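Local coordinates for fimbria adhesin protein (Klebsiella pneumoniae, PDB 3U4K) that probably attaches the bacterium to host tissue by binding collagen V through its receptor-binding domain, the part of the fimbrial adhesin held in this chain, at residues 77-88 with 154-162; 44-52 with 139-147. All coordinates share one frame; numbering follows the deposited sequence.

Contact 1: residues 77-88 with 154-162; sequences LKSDAKVVAAGL and GPYTEYGPG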
loop_
_atom_site.group_PDB
_atom_site.type_symbol
_atom_site.label_atom_id
_atom_site.label_comp_id
_atom_site.label_asym_id
_atom_site.label_seq_id
_atom_site.Cartn_x
_atom_site.Cartn_y
_atom_site.Cartn_z
ATOM N N LEU A 77 3.330 -21.232 6.560
ATOM C CA LEU A 77 2.369 -20.340 5.904
ATOM C C LEU A 77 2.979 -19.389 4.886
ATOM O O LEU A 77 4.083 -18.872 5.082
ATOM C CB LEU A 77 1.583 -19.529 6.939
ATOM C CG LEU A 77 0.427 -20.208 7.678
ATOM C CD1 LEU A 77 -0.166 -19.243 8.692
ATOM C CD2 LEU A 77 -0.653 -20.709 6.725
ATOM N N LYS A 78 2.235 -19.160 3.808
ATOM C CA LYS A 78 2.611 -18.210 2.765
ATOM C C LYS A 78 1.675 -16.997 2.805
ATOM O O LYS A 78 0.479 -17.115 2.525
ATOM C CB LYS A 78 2.564 -18.900 1.400
ATOM C CG LYS A 78 2.804 -17.996 0.203
ATOM C CD LYS A 78 2.435 -18.718 -1.085
ATOM C CE LYS A 78 2.472 -17.790 -2.289
ATOM N NZ LYS A 78 3.850 -17.308 -2.576
ATOM N N SER A 79 2.223 -15.840 3.169
ATOM C CA SER A 79 1.454 -14.593 3.214
ATOM C C SER A 79 1.692 -13.744 1.975
ATOM O O SER A 79 2.833 -13.434 1.640
ATOM C CB SER A 79 1.794 -13.783 4.468
ATOM O OG SER A 79 1.051 -14.236 5.584
ATOM N N ASP A 80 0.604 -13.366 1.308
ATOM C CA ASP A 80 0.674 -12.564 0.085
ATOM C C ASP A 80 0.437 -11.077 0.340
ATOM O O ASP A 80 -0.483 -10.702 1.065
ATOM C CB ASP A 80 -0.330 -13.078 -0.952
ATOM C CG ASP A 80 -0.032 -14.499 -1.405
ATOM O OD1 ASP A 80 -0.988 -15.218 -1.768
ATOM O OD2 ASP A 80 1.152 -14.898 -1.400
ATOM N N ALA A 81 1.291 -10.245 -0.253
ATOM C CA ALA A 81 1.107 -8.796 -0.260
ATOM C C ALA A 81 0.393 -8.407 -1.548
ATOM O O ALA A 81 0.955 -8.534 -2.640
ATOM C CB ALA A 81 2.446 -8.085 -0.148
ATOM N N LYS A 82 -0.848 -7.947 -1.411
ATOM C CA LYS A 82 -1.719 -7.698 -2.556
ATOM C C LYS A 82 -2.178 -6.250 -2.676
ATOM O O LYS A 82 -2.528 -5.607 -1.682
ATOM C CB LYS A 82 -2.949 -8.608 -2.499
ATOM C CG LYS A 82 -2.704 -10.029 -2.971
ATOM C CD LYS A 82 -3.979 -10.854 -2.904
ATOM C CE LYS A 82 -3.720 -12.293 -3.321
ATOM N NZ LYS A 82 -4.904 -13.159 -3.064
ATOM N N VAL A 83 -2.168 -5.751 -3.908
ATOM C CA VAL A 83 -2.824 -4.498 -4.243
ATOM C C VAL A 83 -4.197 -4.867 -4.791
ATOM O O VAL A 83 -4.304 -5.586 -5.788
ATOM C CB VAL A 83 -2.031 -3.691 -5.283
ATOM C CG1 VAL A 83 -2.764 -2.403 -5.620
ATOM C CG2 VAL A 83 -0.633 -3.384 -4.768
ATOM N N VAL A 84 -5.240 -4.377 -4.130
ATOM C CA VAL A 84 -6.607 -4.817 -4.412
ATOM C C VAL A 84 -7.532 -3.718 -4.932
ATOM O O VAL A 84 -8.675 -3.997 -5.301
ATOM C CB VAL A 84 -7.252 -5.476 -3.173
ATOM C CG1 VAL A 84 -6.624 -6.835 -2.906
ATOM C CG2 VAL A 84 -7.136 -4.569 -1.952
ATOM N N ALA A 85 -7.038 -2.481 -4.962
ATOM C CA ALA A 85 -7.838 -1.327 -5.382
ATOM C C ALA A 85 -8.206 -1.373 -6.863
ATOM O O ALA A 85 -7.349 -1.606 -7.721
ATOM C CB ALA A 85 -7.109 -0.033 -5.063
ATOM N N ALA A 86 -9.488 -1.149 -7.146
ATOM C CA ALA A 86 -9.998 -1.131 -8.513
ATOM C C ALA A 86 -9.525 0.124 -9.239
ATOM O O ALA A 86 -9.421 1.197 -8.639
ATOM C CB ALA A 86 -11.518 -1.209 -8.514
ATOM N N GLY A 87 -9.233 -0.017 -10.530
ATOM C CA GLY A 87 -8.787 1.109 -11.346
ATOM C C GLY A 87 -7.289 1.335 -11.285
ATOM O O GLY A 87 -6.783 2.341 -11.790
ATOM N N LEU A 88 -6.578 0.397 -10.665
ATOM C CA LEU A 88 -5.125 0.454 -10.590
ATOM C C LEU A 88 -4.518 -0.676 -11.393
ATOM O O LEU A 88 -4.802 -1.844 -11.144
ATOM C CB LEU A 88 -4.650 0.379 -9.137
ATOM C CG LEU A 88 -4.399 1.690 -8.385
ATOM C CD1 LEU A 88 -5.679 2.487 -8.153
ATOM C CD2 LEU A 88 -3.709 1.396 -7.062
ATOM N N GLY A 154 -11.894 3.632 -0.303
ATOM C CA GLY A 154 -11.900 2.176 -0.134
ATOM C C GLY A 154 -10.533 1.534 0.033
ATOM O O GLY A 154 -9.535 2.237 0.200
ATOM N N PRO A 155 -10.480 0.186 -0.010
ATOM C CA PRO A 155 -9.248 -0.590 0.181
ATOM C C PRO A 155 -8.228 -0.401 -0.939
ATOM O O PRO A 155 -8.606 -0.119 -2.078
ATOM C CB PRO A 155 -9.747 -2.039 0.191
ATOM C CG PRO A 155 -11.012 -2.005 -0.594
ATOM C CD PRO A 155 -11.643 -0.693 -0.236
ATOM N N TYR A 156 -6.948 -0.559 -0.604
ATOM C CA TYR A 156 -5.855 -0.455 -1.572
ATOM C C TYR A 156 -4.853 -1.593 -1.411
ATOM O O TYR A 156 -4.425 -2.203 -2.394
ATOM C CB TYR A 156 -5.142 0.892 -1.432
ATOM C CG TYR A 156 -5.851 2.038 -2.118
ATOM C CD1 TYR A 156 -6.912 2.701 -1.501
ATOM C CD2 TYR A 156 -5.457 2.464 -3.387
ATOM C CE1 TYR A 156 -7.570 3.746 -2.132
ATOM C CE2 TYR A 156 -6.107 3.508 -4.026
ATOM C CZ TYR A 156 -7.160 4.146 -3.395
ATOM O OH TYR A 156 -7.802 5.186 -4.031
ATOM N N THR A 157 -4.489 -1.867 -0.162
ATOM C CA THR A 157 -3.514 -2.902 0.168
ATOM C C THR A 157 -4.115 -3.962 1.089
ATOM O O THR A 157 -4.909 -3.649 1.985
ATOM C CB THR A 157 -2.250 -2.274 0.795
ATOM O OG1 THR A 157 -1.298 -1.984 -0.238
ATOM C CG2 THR A 157 -1.609 -3.182 1.862
ATOM N N GLU A 158 -3.741 -5.216 0.841
ATOM C CA GLU A 158 -4.128 -6.337 1.692
ATOM C C GLU A 158 -2.986 -7.334 1.827
ATOM O O GLU A 158 -2.466 -7.844 0.833
ATOM C CB GLU A 158 -5.388 -7.021 1.162
ATOM C CG GLU A 158 -6.667 -6.265 1.492
ATOM C CD GLU A 158 -7.927 -6.947 0.990
ATOM O OE1 GLU A 158 -7.824 -7.970 0.274
ATOM O OE2 GLU A 158 -9.027 -6.449 1.315
ATOM N N TYR A 159 -2.592 -7.588 3.069
ATOM C CA TYR A 159 -1.530 -8.535 3.369
ATOM C C TYR A 159 -2.015 -9.601 4.336
ATOM O O TYR A 159 -2.658 -9.295 5.340
ATOM C CB TYR A 159 -0.317 -7.809 3.948
ATOM C CG TYR A 159 0.814 -8.727 4.353
ATOM C CD1 TYR A 159 1.578 -9.387 3.391
ATOM C CD2 TYR A 159 1.124 -8.929 5.697
ATOM C CE1 TYR A 159 2.616 -10.226 3.757
ATOM C CE2 TYR A 159 2.162 -9.766 6.075
ATOM C CZ TYR A 159 2.906 -10.411 5.100
ATOM O OH TYR A 159 3.940 -11.243 5.465
ATOM N N GLY A 160 -1.706 -10.854 4.024
ATOM C CA GLY A 160 -2.111 -11.975 4.866
ATOM C C GLY A 160 -1.965 -13.331 4.203
ATOM O O GLY A 160 -1.711 -13.409 3.001
ATOM N N PRO A 161 -2.111 -14.413 4.991
ATOM C CA PRO A 161 -2.037 -15.779 4.480
ATOM C C PRO A 161 -3.414 -16.308 4.077
ATOM O O PRO A 161 -3.989 -17.146 4.774
ATOM C CB PRO A 161 -1.476 -16.565 5.671
ATOM C CG PRO A 161 -1.867 -15.776 6.883
ATOM C CD PRO A 161 -2.267 -14.389 6.458
ATOM N N GLY A 162 -3.937 -15.810 2.961
ATOM C CA GLY A 162 -5.275 -16.183 2.509
ATOM C C GLY A 162 -6.378 -15.425 3.228
ATOM O O GLY A 162 -7.559 -15.657 2.977
#

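Contact 2: residues 44-52 with 139-147; sequences VSPDLPVGS and IIKTSTTTG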
loop_
_atom_site.group_PDB
_atom_site.type_symbol
_atom_site.label_atom_id
_atom_site.label_comp_id
_atom_site.label_asym_id
_atom_site.label_seq_id
_atom_site.Cartn_x
_atom_site.Cartn_y
_atom_site.Cartn_z
ATOM N N VAL A 44 1.536 19.173 -7.969
ATOM C CA VAL A 44 2.609 18.637 -8.814
ATOM C C VAL A 44 3.337 19.750 -9.566
ATOM O O VAL A 44 2.714 20.537 -10.278
ATOM C CB VAL A 44 2.074 17.611 -9.837
ATOM C CG1 VAL A 44 3.222 16.908 -10.543
ATOM C CG2 VAL A 44 1.173 16.593 -9.162
ATOM N N SER A 45 4.655 19.810 -9.401
ATOM C CA SER A 45 5.479 20.772 -10.128
ATOM C C SER A 45 5.744 20.288 -11.554
ATOM O O SER A 45 6.041 19.107 -11.763
ATOM C CB SER A 45 6.803 21.015 -9.401
ATOM O OG SER A 45 7.720 21.693 -10.244
ATOM N N PRO A 46 5.641 21.200 -12.541
ATOM C CA PRO A 46 5.920 20.839 -13.932
ATOM C C PRO A 46 7.390 20.471 -14.158
ATOM O O PRO A 46 7.694 19.683 -15.056
ATOM C CB PRO A 46 5.560 22.114 -14.707
ATOM C CG PRO A 46 4.673 22.892 -13.792
ATOM C CD PRO A 46 5.199 22.601 -12.423
ATOM N N ASP A 47 8.279 21.028 -13.335
ATOM C CA ASP A 47 9.724 20.811 -13.458
ATOM C C ASP A 47 10.187 19.436 -12.989
ATOM O O ASP A 47 11.293 19.003 -13.318
ATOM C CB ASP A 47 10.483 21.887 -12.686
ATOM C CG ASP A 47 10.315 23.254 -13.296
ATOM O OD1 ASP A 47 11.039 23.569 -14.265
ATOM O OD2 ASP A 47 9.455 24.012 -12.803
ATOM N N LEU A 48 9.338 18.766 -12.215
ATOM C CA LEU A 48 9.643 17.453 -11.658
ATOM C C LEU A 48 9.774 16.414 -12.774
ATOM O O LEU A 48 8.826 16.201 -13.534
ATOM C CB LEU A 48 8.546 17.053 -10.666
ATOM C CG LEU A 48 8.910 16.348 -9.357
ATOM C CD1 LEU A 48 9.855 17.191 -8.513
ATOM C CD2 LEU A 48 7.637 16.049 -8.585
ATOM N N PRO A 49 10.960 15.783 -12.891
ATOM C CA PRO A 49 11.221 14.821 -13.970
ATOM C C PRO A 49 10.416 13.534 -13.820
ATOM O O PRO A 49 9.997 13.188 -12.712
ATOM C CB PRO A 49 12.720 14.536 -13.842
ATOM C CG PRO A 49 13.059 14.864 -12.428
ATOM C CD PRO A 49 12.136 15.973 -12.019
ATOM N N VAL A 50 10.202 12.840 -14.935
ATOM C CA VAL A 50 9.417 11.606 -14.949
ATOM C C VAL A 50 10.090 10.526 -14.099
ATOM O O VAL A 50 11.318 10.400 -14.092
ATOM C CB VAL A 50 9.135 11.118 -16.397
ATOM C CG1 VAL A 50 10.338 10.396 -16.999
ATOM C CG2 VAL A 50 7.901 10.233 -16.439
ATOM N N GLY A 51 9.278 9.776 -13.358
ATOM C CA GLY A 51 9.785 8.718 -12.493
ATOM C C GLY A 51 10.091 9.151 -11.070
ATOM O O GLY A 51 10.123 8.314 -10.169
ATOM N N SER A 52 10.313 10.447 -10.858
ATOM C CA SER A 52 10.664 10.960 -9.530
ATOM C C SER A 52 9.453 11.042 -8.590
ATOM O O SER A 52 8.300 11.005 -9.033
ATOM C CB SER A 52 11.374 12.316 -9.637
ATOM O OG SER A 52 10.470 13.352 -9.979
ATOM N N ILE A 139 3.925 8.544 -4.178
ATOM C CA ILE A 139 3.251 9.107 -5.345
ATOM C C ILE A 139 4.297 9.473 -6.400
ATOM O O ILE A 139 5.162 10.323 -6.169
ATOM C CB ILE A 139 2.370 10.318 -4.976
ATOM C CG1 ILE A 139 1.304 9.904 -3.955
ATOM C CG2 ILE A 139 1.708 10.891 -6.221
ATOM C CD1 ILE A 139 0.615 11.065 -3.271
ATOM N N ILE A 140 4.205 8.807 -7.550
ATOM C CA ILE A 140 5.202 8.901 -8.614
ATOM C C ILE A 140 4.632 9.629 -9.828
ATOM O O ILE A 140 3.455 9.455 -10.168
ATOM C CB ILE A 140 5.671 7.490 -9.059
ATOM C CG1 ILE A 140 6.035 6.606 -7.850
ATOM C CG2 ILE A 140 6.804 7.567 -10.082
ATOM C CD1 ILE A 140 7.200 7.095 -7.011
ATOM N N LYS A 141 5.471 10.442 -10.472
ATOM C CA LYS A 141 5.128 11.074 -11.744
ATOM C C LYS A 141 5.350 10.092 -12.903
ATOM O O LYS A 141 6.492 9.792 -13.264
ATOM C CB LYS A 141 5.941 12.357 -11.938
ATOM C CG LYS A 141 5.459 13.246 -13.075
ATOM C CD LYS A 141 6.051 14.642 -12.981
ATOM C CE LYS A 141 5.554 15.542 -14.104
ATOM N NZ LYS A 141 5.953 16.963 -13.896
ATOM N N THR A 142 4.243 9.599 -13.464
ATOM C CA THR A 142 4.248 8.567 -14.513
ATOM C C THR A 142 4.533 9.145 -15.901
ATOM O O THR A 142 5.261 8.543 -16.692
ATOM C CB THR A 142 2.899 7.808 -14.552
ATOM O OG1 THR A 142 2.616 7.252 -13.263
ATOM C CG2 THR A 142 2.907 6.689 -15.598
ATOM N N SER A 143 3.944 10.303 -16.191
ATOM C CA SER A 143 4.104 10.967 -17.481
ATOM C C SER A 143 4.574 12.412 -17.302
ATOM O O SER A 143 4.465 12.977 -16.210
ATOM C CB SER A 143 2.784 10.929 -18.259
ATOM O OG SER A 143 2.905 11.571 -19.517
ATOM N N THR A 144 5.094 13.001 -18.380
ATOM C CA THR A 144 5.521 14.404 -18.386
ATOM C C THR A 144 4.325 15.350 -18.247
ATOM O O THR A 144 4.470 16.490 -17.796
ATOM C CB THR A 144 6.307 14.754 -19.665
ATOM O OG1 THR A 144 5.507 14.447 -20.814
ATOM C CG2 THR A 144 7.622 13.969 -19.732
ATOM N N THR A 145 3.152 14.865 -18.643
ATOM C CA THR A 145 1.896 15.581 -18.446
ATOM C C THR A 145 1.032 14.898 -17.374
ATOM O O THR A 145 0.646 13.731 -17.515
ATOM C CB THR A 145 1.116 15.757 -19.773
ATOM O OG1 THR A 145 -0.199 16.255 -19.498
ATOM C CG2 THR A 145 1.013 14.436 -20.557
ATOM N N THR A 146 0.740 15.634 -16.304
ATOM C CA THR A 146 -0.025 15.100 -15.173
ATOM C C THR A 146 -1.395 15.758 -15.028
ATOM O O THR A 146 -1.522 16.976 -15.162
ATOM C CB THR A 146 0.737 15.251 -13.840
ATOM O OG1 THR A 146 1.116 16.620 -13.648
ATOM C CG2 THR A 146 1.981 14.378 -13.828
ATOM N N GLY A 147 -2.411 14.945 -14.744
ATOM C CA GLY A 147 -3.775 15.436 -14.554
ATOM C C GLY A 147 -4.070 15.776 -13.106
ATOM O O GLY A 147 -3.171 15.784 -12.267
#

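Contact 1: residues 77-88 with 154-162
P155 sets its ring carbon CB 4.2 Å from V84 CG2, and its carbonyl lies against the methyl of A85. At Y156 a chi1 of -81° puts CG anti to the carbonyl carbon and beside the backbone N, which carries the ring to A85, whose methyl it meets obliquely, and to L88, whose CD2 lies at its edge; its hydroxyl is hydrogen-bonded to the carbonyl of A152. The carbonyl O of Y156 accepts from V84 N at 2.9 Å. On the other side of the strand Y156 and T157 both face T168, a classic beta bulge. From T157 to G160 the two strands run antiparallel as inner neighbours of a five-stranded sheet of the jelly-roll beta barrel, with 119-125 beyond one and 166-170 beyond the other. T157 sits opposite V83 in a non-hydrogen-bonded pair, and both side chains touch F107 of strand 103-111. E158 pairs with K82 through two backbone bonds, each 2.8 Å between N and O. Its extended side chain crosses that of V84 at about a right angle, OE1 3.6 Å from V84 CG1. Y159 lies opposite A81, whose CA meets the ring edge in plane, and the ring runs on until its OH is 3.5 Å from S79 CB. G160 exchanges two backbone bonds with D80. P161 ends the run, packing its ring against S79 OG and, more loosely, L77 CD1.

Contact 2: residues 44-52 with 139-147
The chain of residues 44-52 folds through two turns, type I from S45 to L48 and type II from P49 to S52, and its last residues lie along the end of strand 133-141, where G51 N bonds to K141 O at 2.8 Å and K141 N to S52 O at 3.2 Å. The side chain of K141 is the main polar link. With CG anti to the backbone N (chi1 -168°) and every later torsion extended, it runs toward the type I turn, past L48 O. Its NZ bonds to two carbonyls, S45 O and L48 O, each at 3.0 Å; the approach to L48 O is in the carbonyl plane, on a lone pair. V50 lays CG2 against the carbonyl oxygens of K141 and T142, just where the strand ends. I140 turns its CG2 methyl to G51 O. At the start of the loop, V44 CG1 meets T146 OG1 at 3.8 Å, and V44 also packs on I177 of strand 175-178. S52 OG, bonded to P49 O, ties the type II turn across its ends, as S45 OG, accepting from D47 N in an ST turn, braces the first. The loop is thus fastened to the strand end of this jelly-roll domain by main-chain bonds and by the ammonium group of a buried lysine, whose positive charge is probably stabilised by backbone carbonyl dipoles.

From the N terminus, the chain first makes the loop 44-52 between strands 40-43 and 53-61, then enters strand 74-83 and the turn after it. It next passes through strand 103-111 before the end of strand 133-141, where contact 2 closes a loop of 86 intervening residues. Residues 154-162 follow, and contact 1 closes a loop of 65. The segments alternate, so the two closures cross and neither nests within the other. Contact 1 joins neighbouring strands of the five-stranded sheet; contact 2 fastens a loop to an end of the other sheet. Their centres lie 26 Å apart and their nearest atoms about 10 Å, so the two do not meet directly.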